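Local coordinates for membrane protein (Acinetobacter baumannii AB307-0294, PDB 5DL5) that is an outer-membrane beta-barrel of the OprD porin family that probably lets small solutes, possibly including antibiotics, cross the membrane, at residues G209-S212 against L216-H219; H251-T256 against Y306-D311. All coordinates share one frame; numbering follows the deposited sequence.

Interaction 1. Residues G209-S212 against L216-H219; sequences GLDS and LERH
L210 and L216 meet methyl to methyl, CD2 of L210 lying 3.7 Å from CD1 of L216, although the two residues sit diagonally across the strand pair. In L216 the first torsion (55°) places CG between the backbone N and the carbonyl carbon, which brings CD1 back toward strand 203-212 and over one face of the R218 guanidinium, 4.0 Å above its plane and offset toward the rim. The R218 chain runs out extended and then bends at chi3 (72°), leaving NH2 3.9 Å from CD2 of L210. That same NH2 is hydrogen-bonded to the carbonyl O of V134, while NH1 forms a salt bridge with D311, so the charged group is held by loop residues and the leucines supply its apolar flank.

This is the end of an antiparallel beta hairpin in the barrel wall, strand 203-212 turning into strand 216-229 through three residues, on what is probably the extracellular side. L210 with R218 and S212 with L216 are hydrogen-bonded pairs; L210 N donates to R218 O over 2.7 Å, and R218 N returns the bond to L210 O over 2.8 Å.

On the other face of the hairpin, D211 and E217 form a non-hydrogen-bonded pair whose side chains run alongside each other in the same direction. Their carboxylate planes are turned 61° apart, with OD2 of D211 3.4 Å from OE2 of E217. Such proximity of like charges could raise the proton affinity of one of them, although E217 OE1 also makes a long, weak ion pair with K245, which would offset this in part. Further along the same face, G209 presents no side chain, and the imidazole of H219 leans in until its CD2 is 3.8 Å from CA of G209.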
loop_
_atom_site.group_PDB
_atom_site.type_symbol
_atom_site.label_atom_id
_atom_site.label_comp_id
_atom_site.label_asym_id
_atom_site.label_seq_id
_atom_site.Cartn_x
_atom_site.Cartn_y
_atom_site.Cartn_z
ATOM N N GLY A 209 4.267 10.092 -11.846
ATOM C CA GLY A 209 3.474 11.284 -11.634
ATOM C C GLY A 209 1.985 10.959 -11.500
ATOM O O GLY A 209 1.457 9.991 -12.155
ATOM N N LEU A 210 1.306 11.762 -10.682
ATOM C CA LEU A 210 -0.114 11.694 -10.526
ATOM C C LEU A 210 -0.622 13.130 -10.605
ATOM O O LEU A 210 -0.157 14.017 -9.865
ATOM C CB LEU A 210 -0.547 11.118 -9.174
ATOM C CG LEU A 210 -1.994 11.281 -8.739
ATOM C CD1 LEU A 210 -3.049 10.546 -9.569
ATOM C CD2 LEU A 210 -2.157 10.805 -7.335
ATOM N N ASP A 211 -1.680 13.312 -11.396
ATOM C CA ASP A 211 -2.484 14.539 -11.295
ATOM C C ASP A 211 -3.942 14.172 -11.099
ATOM O O ASP A 211 -4.586 13.603 -12.043
ATOM C CB ASP A 211 -2.286 15.369 -12.560
ATOM C CG ASP A 211 -3.105 16.696 -12.534
ATOM O OD1 ASP A 211 -4.243 16.704 -12.144
ATOM O OD2 ASP A 211 -2.627 17.749 -12.876
ATOM N N SER A 212 -4.482 14.542 -9.939
ATOM C CA SER A 212 -5.812 14.160 -9.580
ATOM C C SER A 212 -6.570 15.408 -9.396
ATOM O O SER A 212 -6.240 16.217 -8.517
ATOM C CB SER A 212 -5.814 13.420 -8.319
ATOM O OG SER A 212 -7.167 12.968 -7.983
ATOM N N LEU A 216 -4.815 16.817 -5.778
ATOM C CA LEU A 216 -3.448 16.911 -5.572
ATOM C C LEU A 216 -2.665 16.512 -6.808
ATOM O O LEU A 216 -3.204 15.808 -7.677
ATOM C CB LEU A 216 -3.000 15.994 -4.430
ATOM C CG LEU A 216 -3.338 14.486 -4.476
ATOM C CD1 LEU A 216 -2.198 13.627 -4.978
ATOM C CD2 LEU A 216 -3.534 14.011 -3.056
ATOM N N GLU A 217 -1.413 16.915 -6.796
ATOM C CA GLU A 217 -0.387 16.536 -7.739
ATOM C C GLU A 217 0.690 15.867 -6.946
ATOM O O GLU A 217 1.027 16.314 -5.823
ATOM C CB GLU A 217 0.142 17.768 -8.545
ATOM C CG GLU A 217 -0.984 18.493 -9.235
ATOM C CD GLU A 217 -0.586 19.831 -9.901
ATOM O OE1 GLU A 217 0.396 20.561 -9.470
ATOM O OE2 GLU A 217 -1.345 20.174 -10.850
ATOM N N ARG A 218 1.195 14.771 -7.478
ATOM C CA ARG A 218 2.169 13.996 -6.759
ATOM C C ARG A 218 3.181 13.364 -7.676
ATOM O O ARG A 218 2.807 12.867 -8.747
ATOM C CB ARG A 218 1.476 12.935 -5.904
ATOM C CG ARG A 218 2.429 12.066 -5.114
ATOM C CD ARG A 218 1.753 11.499 -3.847
ATOM N NE ARG A 218 0.832 10.523 -4.145
ATOM C CZ ARG A 218 -0.283 10.201 -3.412
ATOM N NH1 ARG A 218 -0.709 10.885 -2.356
ATOM N NH2 ARG A 218 -1.043 9.276 -3.912
ATOM N N HIS A 219 4.455 13.480 -7.306
ATOM C CA HIS A 219 5.510 12.796 -8.004
ATOM C C HIS A 219 6.282 11.897 -7.082
ATOM O O HIS A 219 6.426 12.227 -5.897
ATOM C CB HIS A 219 6.402 13.845 -8.695
ATOM C CG HIS A 219 5.664 14.694 -9.705
ATOM N ND1 HIS A 219 5.043 15.879 -9.376
ATOM C CD2 HIS A 219 5.386 14.480 -11.015
ATOM C CE1 HIS A 219 4.454 16.383 -10.444
ATOM N NE2 HIS A 219 4.638 15.545 -11.444
#

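Interaction 2. Residues H251-T256 against Y306-D311; sequences HTYSAT and YGQNAD
Q308 and N309 meet Y253 and H251 where two long loops of the porin barrel come together, one following strand 233-246 and the other strand 289-300. Neither segment is regular strand or helix here, and side chains rather than paired backbones make the junction. Y306 takes part through its carbonyl O, which accepts a hydrogen bond from a water at 2.8 Å. This water lies in the Y253 ring plane, at its edge, and is also hydrogen-bonded to OH of Y253 at 2.7 Å. G307, with positive phi, donates through its N to OD2 of D311 (3.0 Å) from the syn side, somewhat out of the carboxylate plane.

Q308 crosses Y253 at about a right angle. Its CG approaches the phenol edge in the ring plane, 4.0 Å from CE1 of Y253, and the bend at chi2 keeps CD beside the same edge, with the amide steep to the ring. A first torsion of 54° folds the Y253 ring back over its own backbone, which brings its edge to Q308.

N309 supplies both direct hydrogen bonds, gripping the two backbone polar groups of H251 with one amide. H251 N donates to OD1 of N309 over 2.9 Å, nearly straight at 169° and directed at a lone pair. In return ND2 of N309 donates to H251 O over 2.8 Å, in the carbonyl plane and on a lone pair, though tilted from the N309 amide plane. The amide thus serves H251 much as a neighbouring strand would, and its rotation is fixed by the pair. OD1 of N309 also lies near the imidazole plane at its edge, 3.8 Å from ND1 of H251. D311 braces the turn, its OD1 accepting N309 N at 3.0 Å from above the carboxylate plane, 43° out of it.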
loop_
_atom_site.group_PDB
_atom_site.type_symbol
_atom_site.label_atom_id
_atom_site.label_comp_id
_atom_site.label_asym_id
_atom_site.label_seq_id
_atom_site.Cartn_x
_atom_site.Cartn_y
_atom_site.Cartn_z
ATOM N N HIS A 251 -8.501 17.508 1.051
ATOM C CA HIS A 251 -8.629 17.080 2.386
ATOM C C HIS A 251 -7.270 16.751 2.956
ATOM O O HIS A 251 -6.549 15.894 2.430
ATOM C CB HIS A 251 -9.549 15.859 2.445
ATOM C CG HIS A 251 -10.974 16.197 2.247
ATOM N ND1 HIS A 251 -11.622 16.093 1.025
ATOM C CD2 HIS A 251 -11.904 16.612 3.131
ATOM C CE1 HIS A 251 -12.878 16.452 1.165
ATOM N NE2 HIS A 251 -13.080 16.721 2.439
ATOM N N THR A 252 -6.915 17.435 4.034
ATOM C CA THR A 252 -5.644 17.126 4.768
ATOM C C THR A 252 -5.964 17.240 6.268
ATOM O O THR A 252 -7.077 17.711 6.606
ATOM C CB THR A 252 -4.540 18.185 4.452
ATOM O OG1 THR A 252 -5.014 19.519 4.695
ATOM C CG2 THR A 252 -4.049 18.092 3.082
ATOM N N TYR A 253 -4.995 16.899 7.146
ATOM C CA TYR A 253 -5.220 16.960 8.608
ATOM C C TYR A 253 -3.980 17.569 9.302
ATOM O O TYR A 253 -4.164 18.190 10.307
ATOM C CB TYR A 253 -5.578 15.649 9.199
ATOM C CG TYR A 253 -4.580 14.562 8.876
ATOM C CD1 TYR A 253 -4.699 13.846 7.719
ATOM C CD2 TYR A 253 -3.431 14.250 9.761
ATOM C CE1 TYR A 253 -3.812 12.810 7.392
ATOM C CE2 TYR A 253 -2.492 13.240 9.419
ATOM C CZ TYR A 253 -2.742 12.498 8.238
ATOM O OH TYR A 253 -1.896 11.505 7.736
ATOM N N SER A 254 -2.759 17.480 8.783
ATOM C CA SER A 254 -1.534 17.974 9.554
ATOM C C SER A 254 -1.048 19.348 9.064
ATOM O O SER A 254 0.044 19.730 9.346
ATOM C CB SER A 254 -0.461 16.838 9.422
ATOM O OG SER A 254 -0.035 16.732 8.064
ATOM N N ALA A 255 -1.839 20.136 8.312
ATOM C CA ALA A 255 -1.315 21.348 7.672
ATOM C C ALA A 255 -0.928 22.348 8.703
ATOM O O ALA A 255 -1.538 22.352 9.766
ATOM C CB ALA A 255 -2.330 22.026 6.778
ATOM N N THR A 256 0.098 23.162 8.403
ATOM C CA THR A 256 0.428 24.343 9.299
ATOM C C THR A 256 0.378 25.567 8.462
ATOM O O THR A 256 0.085 25.493 7.244
ATOM C CB THR A 256 1.827 24.183 9.952
ATOM O OG1 THR A 256 2.808 23.759 8.974
ATOM C CG2 THR A 256 1.723 23.127 10.995
ATOM N N TYR A 306 -1.379 11.139 2.831
ATOM C CA TYR A 306 -1.803 10.262 1.754
ATOM C C TYR A 306 -3.123 9.537 2.129
ATOM O O TYR A 306 -3.505 9.340 3.308
ATOM C CB TYR A 306 -0.689 9.309 1.300
ATOM C CG TYR A 306 -0.534 8.064 2.192
ATOM C CD1 TYR A 306 0.134 8.123 3.408
ATOM C CD2 TYR A 306 -1.134 6.867 1.865
ATOM C CE1 TYR A 306 0.248 7.014 4.249
ATOM C CE2 TYR A 306 -1.044 5.806 2.691
ATOM C CZ TYR A 306 -0.380 5.885 3.890
ATOM O OH TYR A 306 -0.329 4.832 4.765
ATOM N N GLY A 307 -3.840 9.114 1.120
ATOM C CA GLY A 307 -5.024 8.294 1.405
ATOM C C GLY A 307 -6.250 9.065 1.758
ATOM O O GLY A 307 -7.244 8.450 2.009
ATOM N N GLN A 308 -6.266 10.389 1.681
ATOM C CA GLN A 308 -7.385 11.172 2.135
ATOM C C GLN A 308 -8.189 11.753 0.943
ATOM O O GLN A 308 -9.101 12.511 1.179
ATOM C CB GLN A 308 -6.938 12.354 2.943
ATOM C CG GLN A 308 -5.966 12.119 4.096
ATOM C CD GLN A 308 -6.484 11.116 5.074
ATOM O OE1 GLN A 308 -5.913 10.052 5.284
ATOM N NE2 GLN A 308 -7.565 11.387 5.592
ATOM N N ASN A 309 -7.775 11.494 -0.293
ATOM C CA ASN A 309 -8.427 12.137 -1.490
ATOM C C ASN A 309 -8.427 11.132 -2.628
ATOM O O ASN A 309 -7.901 11.439 -3.737
ATOM C CB ASN A 309 -7.531 13.372 -1.901
ATOM C CG ASN A 309 -7.444 14.473 -0.839
ATOM O OD1 ASN A 309 -8.339 15.233 -0.750
ATOM N ND2 ASN A 309 -6.380 14.532 -0.041
ATOM N N ALA A 310 -8.869 9.894 -2.363
ATOM C CA ALA A 310 -9.027 8.885 -3.355
ATOM C C ALA A 310 -7.749 8.615 -4.133
ATOM O O ALA A 310 -7.754 8.435 -5.326
ATOM C CB ALA A 310 -10.198 9.214 -4.235
ATOM N N ASP A 311 -6.644 8.619 -3.399
ATOM C CA ASP A 311 -5.314 8.631 -3.942
ATOM C C ASP A 311 -4.507 7.373 -3.626
ATOM O O ASP A 311 -3.303 7.418 -3.760
ATOM C CB ASP A 311 -4.524 9.940 -3.506
ATOM C CG ASP A 311 -4.439 10.097 -2.020
ATOM O OD1 ASP A 311 -5.480 9.891 -1.295
ATOM O OD2 ASP A 311 -3.329 10.402 -1.493
HETATM O O HOH W 1 -2.340 9.663 5.787
#

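How the interactions relate
The two contacts lie 13 Å apart between centres and join through D311. R218 NH1 of interaction 1 forms a salt bridge of 2.8 Å with D311 OD2 of interaction 2, the oxygen that also accepts G307 N, so one carboxylate both shapes its own loop turn and ties it to the barrel wall. Apolar atoms flank the bridge: CD2 of L216 lies 3.9 Å from D311 OD2, and CB of Y306 lies 4.0 Å from R218 NH1. Hairpin 209-219 and segment 251-256 thus both contact the 306-311 loop, the first mainly through D311 and the second through Q308 and N309. A bound C8E detergent lies about 8 Å from the Y253 side chain.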